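Local coordinates for protein histidinol-phosphatase (Listeria monocytogenes serotype 4b str. H7858, PDB 6NLR) that probably hydrolyses histidinol phosphate to histidinol in histidine biosynthesis, using a trinuclear metal centre of the PHP family, at residues D106-Y111 against F174-M179. Residues are numbered along the deposited sequence; the frame is centred on the assembly and turned at random.
Sequences DFLNEY and FKPRRM
Leu108, near the end of helix 101-111, reaches across to Phe174, Lys175 and Pro176 in the loop that runs into strand 178-179. In this PHP domain, a member of the TIM-barrel clan, the contact joins an outer helix to the backbone entering a short strand. On the helix side Leu108 carries most of the contact, and its two methyls divide the job. Its CG stands anti to its own carbonyl carbon (chi1 -72°), beside the backbone N. From there CD1 lies 3.9 Å from Lys175 CA and also meets the proline ring, 4.2 Å from Pro176 CD. The other methyl, CD2, sits 3.7 Å from Phe174 O, a van der Waals contact of a methyl with a backbone oxygen. Closer to the backbones, the two side chains approach through Leu108 CB and Phe174 CB, 4.2 Å apart. Leu171 also touches the leucine.

Lys175 offers backbone rather than side chain here: its CB points away from the helix, CG stands anti to the backbone N (chi1 -176°), and the chain beyond is extended, with NZ hydrogen-bonded to the carbonyl oxygens of Ala169 and Ser166 and to the hydroxyl of Tyr219. Pro176 also packs on Leu120 of strand 117-127, with its side chain still about 12 Å from a bound manganese ion and from the cobalt ion, so the contact stands back from the metal centre.

The Phe174 ring has Asn109 at its edge. The two side chains cross at about a right angle, with amide and ring planes 76° apart. Asn109 ND2 approaches Phe174 CD2 near the ring plane, at 4.1 Å. No hydrogen bond links the two segments; even the carbonyl Leu108 O meets carbon, lying 3.6 Å from Phe174 CB.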
ATOM      1  N   ASP A 106       9.061   4.688  16.474  1.00 31.65           N
ATOM      2  CA  ASP A 106       8.421   4.822  17.812  1.00 32.89           C
ATOM      3  C   ASP A 106       7.005   4.246  17.750  1.00 30.27           C
ATOM      4  O   ASP A 106       6.616   3.547  18.678  1.00 31.33           O
ATOM      5  CB  ASP A 106       8.406   6.272  18.288  1.00 37.58           C
ATOM      6  CG  ASP A 106       9.783   6.811  18.652  1.00 45.69           C
ATOM      7  OD1 ASP A 106      10.755   6.013  18.677  1.00 44.38           O
ATOM      8  OD2 ASP A 106       9.876   8.036  18.902  1.00 55.82           O
ATOM      9  N   PHE A 107       6.271   4.501  16.668  1.00 28.89           N
ATOM     10  CA  PHE A 107       4.883   4.006  16.504  1.00 27.64           C
ATOM     11  C   PHE A 107       4.917   2.468  16.461  1.00 27.50           C
ATOM     12  O   PHE A 107       4.140   1.803  17.177  1.00 26.04           O
ATOM     13  CB  PHE A 107       4.221   4.606  15.259  1.00 27.39           C
ATOM     14  CG  PHE A 107       2.890   3.971  14.950  1.00 28.36           C
ATOM     15  CD1 PHE A 107       1.728   4.437  15.537  1.00 31.78           C
ATOM     16  CD2 PHE A 107       2.809   2.866  14.122  1.00 30.35           C
ATOM     17  CE1 PHE A 107       0.511   3.822  15.288  1.00 30.58           C
ATOM     18  CE2 PHE A 107       1.587   2.266  13.851  1.00 29.00           C
ATOM     19  CZ  PHE A 107       0.449   2.738  14.451  1.00 29.86           C
ATOM     20  N   LEU A 108       5.800   1.907  15.634  1.00 25.97           N
ATOM     21  CA  LEU A 108       5.889   0.436  15.458  1.00 26.50           C
ATOM     22  C   LEU A 108       6.364  -0.221  16.760  1.00 27.14           C
ATOM     23  O   LEU A 108       5.813  -1.279  17.101  1.00 28.32           O
ATOM     24  CB  LEU A 108       6.826   0.144  14.290  1.00 25.06           C
ATOM     25  CG  LEU A 108       6.266   0.483  12.913  1.00 26.26           C
ATOM     26  CD1 LEU A 108       7.356   0.365  11.851  1.00 28.28           C
ATOM     27  CD2 LEU A 108       5.120  -0.443  12.585  1.00 26.84           C
ATOM     28  N   ASN A 109       7.338   0.365  17.462  1.00 26.73           N
ATOM     29  CA  ASN A 109       7.792  -0.187  18.766  1.00 30.39           C
ATOM     30  C   ASN A 109       6.624  -0.161  19.760  1.00 32.02           C
ATOM     31  O   ASN A 109       6.521  -1.108  20.547  1.00 32.68           O
ATOM     32  CB  ASN A 109       9.034   0.518  19.323  1.00 30.21           C
ATOM     33  CG  ASN A 109      10.303   0.192  18.550  1.00 32.07           C
ATOM     34  OD1 ASN A 109      11.279   0.922  18.657  1.00 34.52           O
ATOM     35  ND2 ASN A 109      10.331  -0.892  17.789  1.00 28.09           N
ATOM     36  N   GLU A 110       5.759   0.856  19.741  1.00 32.10           N
ATOM     37  CA  GLU A 110       4.640   0.919  20.723  1.00 35.66           C
ATOM     38  C   GLU A 110       3.521  -0.066  20.336  1.00 32.74           C
ATOM     39  O   GLU A 110       3.081  -0.802  21.205  1.00 32.35           O
ATOM     40  CB  GLU A 110       4.091   2.337  20.874  1.00 40.18           C
ATOM     41  CG  GLU A 110       2.932   2.404  21.850  1.00 47.95           C
ATOM     42  CD  GLU A 110       2.563   3.786  22.368  1.00 57.90           C
ATOM     43  OE1 GLU A 110       3.054   4.785  21.796  1.00 60.58           O
ATOM     44  OE2 GLU A 110       1.778   3.862  23.346  1.00 63.45           O
ATOM     45  N   TYR A 111       3.041  -0.067  19.097  1.00 29.46           N
ATOM     46  CA  TYR A 111       1.806  -0.793  18.699  1.00 30.01           C
ATOM     47  C   TYR A 111       2.125  -2.115  17.985  1.00 28.54           C
ATOM     48  O   TYR A 111       1.236  -2.983  17.922  1.00 27.56           O
ATOM     49  CB  TYR A 111       0.923   0.117  17.847  1.00 32.68           C
ATOM     50  CG  TYR A 111       0.417   1.301  18.630  1.00 33.47           C
ATOM     51  CD1 TYR A 111      -0.610   1.166  19.549  1.00 34.68           C
ATOM     52  CD2 TYR A 111       1.016   2.539  18.496  1.00 36.29           C
ATOM     53  CE1 TYR A 111      -1.047   2.240  20.306  1.00 34.01           C
ATOM     54  CE2 TYR A 111       0.597   3.621  19.249  1.00 37.88           C
ATOM     55  CZ  TYR A 111      -0.444   3.474  20.146  1.00 36.33           C
ATOM     56  OH  TYR A 111      -0.839   4.565  20.863  1.00 39.24           O
ATOM     57  N   PHE A 174       9.429  -4.465  14.466  1.00 25.59           N
ATOM     58  CA  PHE A 174       8.015  -4.576  14.022  1.00 25.79           C
ATOM     59  C   PHE A 174       7.803  -3.923  12.646  1.00 25.81           C
ATOM     60  O   PHE A 174       6.661  -3.830  12.220  1.00 26.05           O
ATOM     61  CB  PHE A 174       7.092  -4.017  15.104  1.00 25.79           C
ATOM     62  CG  PHE A 174       7.226  -4.754  16.411  1.00 28.48           C
ATOM     63  CD1 PHE A 174       6.640  -6.003  16.589  1.00 29.19           C
ATOM     64  CD2 PHE A 174       7.958  -4.213  17.465  1.00 29.64           C
ATOM     65  CE1 PHE A 174       6.774  -6.677  17.796  1.00 30.21           C
ATOM     66  CE2 PHE A 174       8.082  -4.888  18.671  1.00 30.30           C
ATOM     67  CZ  PHE A 174       7.500  -6.125  18.829  1.00 30.73           C
ATOM     68  N   LYS A 175       8.873  -3.513  11.949  1.00 26.24           N
ATOM     69  CA  LYS A 175       8.775  -3.054  10.541  1.00 24.84           C
ATOM     70  C   LYS A 175       8.061  -4.134   9.731  1.00 22.81           C
ATOM     71  O   LYS A 175       8.404  -5.309   9.795  1.00 24.39           O
ATOM     72  CB  LYS A 175      10.150  -2.781   9.938  1.00 24.24           C
ATOM     73  CG  LYS A 175      10.120  -2.212   8.534  1.00 23.15           C
ATOM     74  CD  LYS A 175      11.477  -2.151   7.937  1.00 25.03           C
ATOM     75  CE  LYS A 175      11.446  -1.646   6.505  1.00 24.18           C
ATOM     76  NZ  LYS A 175      12.808  -1.654   5.915  1.00 24.69           N
ATOM     77  N   PRO A 176       7.026  -3.779   8.957  1.00 22.05           N
ATOM     78  CA  PRO A 176       6.444  -4.715   8.004  1.00 21.12           C
ATOM     79  C   PRO A 176       7.513  -5.262   7.054  1.00 22.77           C
ATOM     80  O   PRO A 176       8.469  -4.556   6.758  1.00 23.16           O
ATOM     81  CB  PRO A 176       5.459  -3.857   7.210  1.00 21.75           C
ATOM     82  CG  PRO A 176       5.081  -2.774   8.191  1.00 22.35           C
ATOM     83  CD  PRO A 176       6.351  -2.477   8.971  1.00 22.66           C
ATOM     84  N   ARG A 177       7.315  -6.488   6.574  1.00 24.11           N
ATOM     85  CA  ARG A 177       8.228  -7.136   5.611  1.00 23.79           C
ATOM     86  C   ARG A 177       7.566  -7.254   4.241  1.00 23.60           C
ATOM     87  O   ARG A 177       8.187  -7.873   3.345  1.00 25.79           O
ATOM     88  CB  ARG A 177       8.646  -8.473   6.199  1.00 27.63           C
ATOM     89  CG  ARG A 177       9.458  -8.260   7.469  1.00 31.55           C
ATOM     90  CD  ARG A 177      10.132  -9.502   7.905  1.00 31.67           C
ATOM     91  NE  ARG A 177      10.847  -9.290   9.158  1.00 36.18           N
ATOM     92  CZ  ARG A 177      11.197 -10.278   9.970  1.00 33.44           C
ATOM     93  NH1 ARG A 177      10.878 -11.518   9.628  1.00 35.16           N
ATOM     94  NH2 ARG A 177      11.853 -10.028  11.094  1.00 32.69           N
ATOM     95  N   ARG A 178       6.364  -6.700   4.081  1.00 21.66           N
ATOM     96  CA  ARG A 178       5.641  -6.715   2.792  1.00 21.89           C
ATOM     97  C   ARG A 178       5.530  -5.277   2.294  1.00 20.97           C
ATOM     98  O   ARG A 178       4.970  -4.412   2.979  1.00 18.69           O
ATOM     99  CB  ARG A 178       4.274  -7.387   2.922  1.00 22.08           C
ATOM    100  CG  ARG A 178       3.605  -7.588   1.559  1.00 23.06           C
ATOM    101  CD  ARG A 178       2.587  -8.740   1.506  1.00 23.84           C
ATOM    102  NE  ARG A 178       1.381  -8.470   2.266  1.00 21.64           N
ATOM    103  CZ  ARG A 178       1.155  -8.818   3.535  1.00 22.81           C
ATOM    104  NH1 ARG A 178       2.072  -9.486   4.236  1.00 23.81           N
ATOM    105  NH2 ARG A 178      -0.009  -8.514   4.092  1.00 19.70           N
HETATM  106  N   MSE A 179       6.118  -5.019   1.122  1.00 20.87           N
HETATM  107  CA  MSE A 179       6.143  -3.669   0.585  1.00 21.22           C
HETATM  108  C   MSE A 179       4.878  -3.477  -0.243  1.00 20.95           C
HETATM  109  O   MSE A 179       4.604  -4.276  -1.135  1.00 20.07           O
HETATM  110  CB  MSE A 179       7.382  -3.429  -0.285  1.00 24.07           C
HETATM  111  CG  MSE A 179       8.714  -3.780   0.390  1.00 26.01           C
HETATM  112 SE   MSE A 179       9.101  -2.634   1.977  1.00 27.37          SE
HETATM  113  CE  MSE A 179       8.624  -3.838   3.460  1.00 26.00           C
TER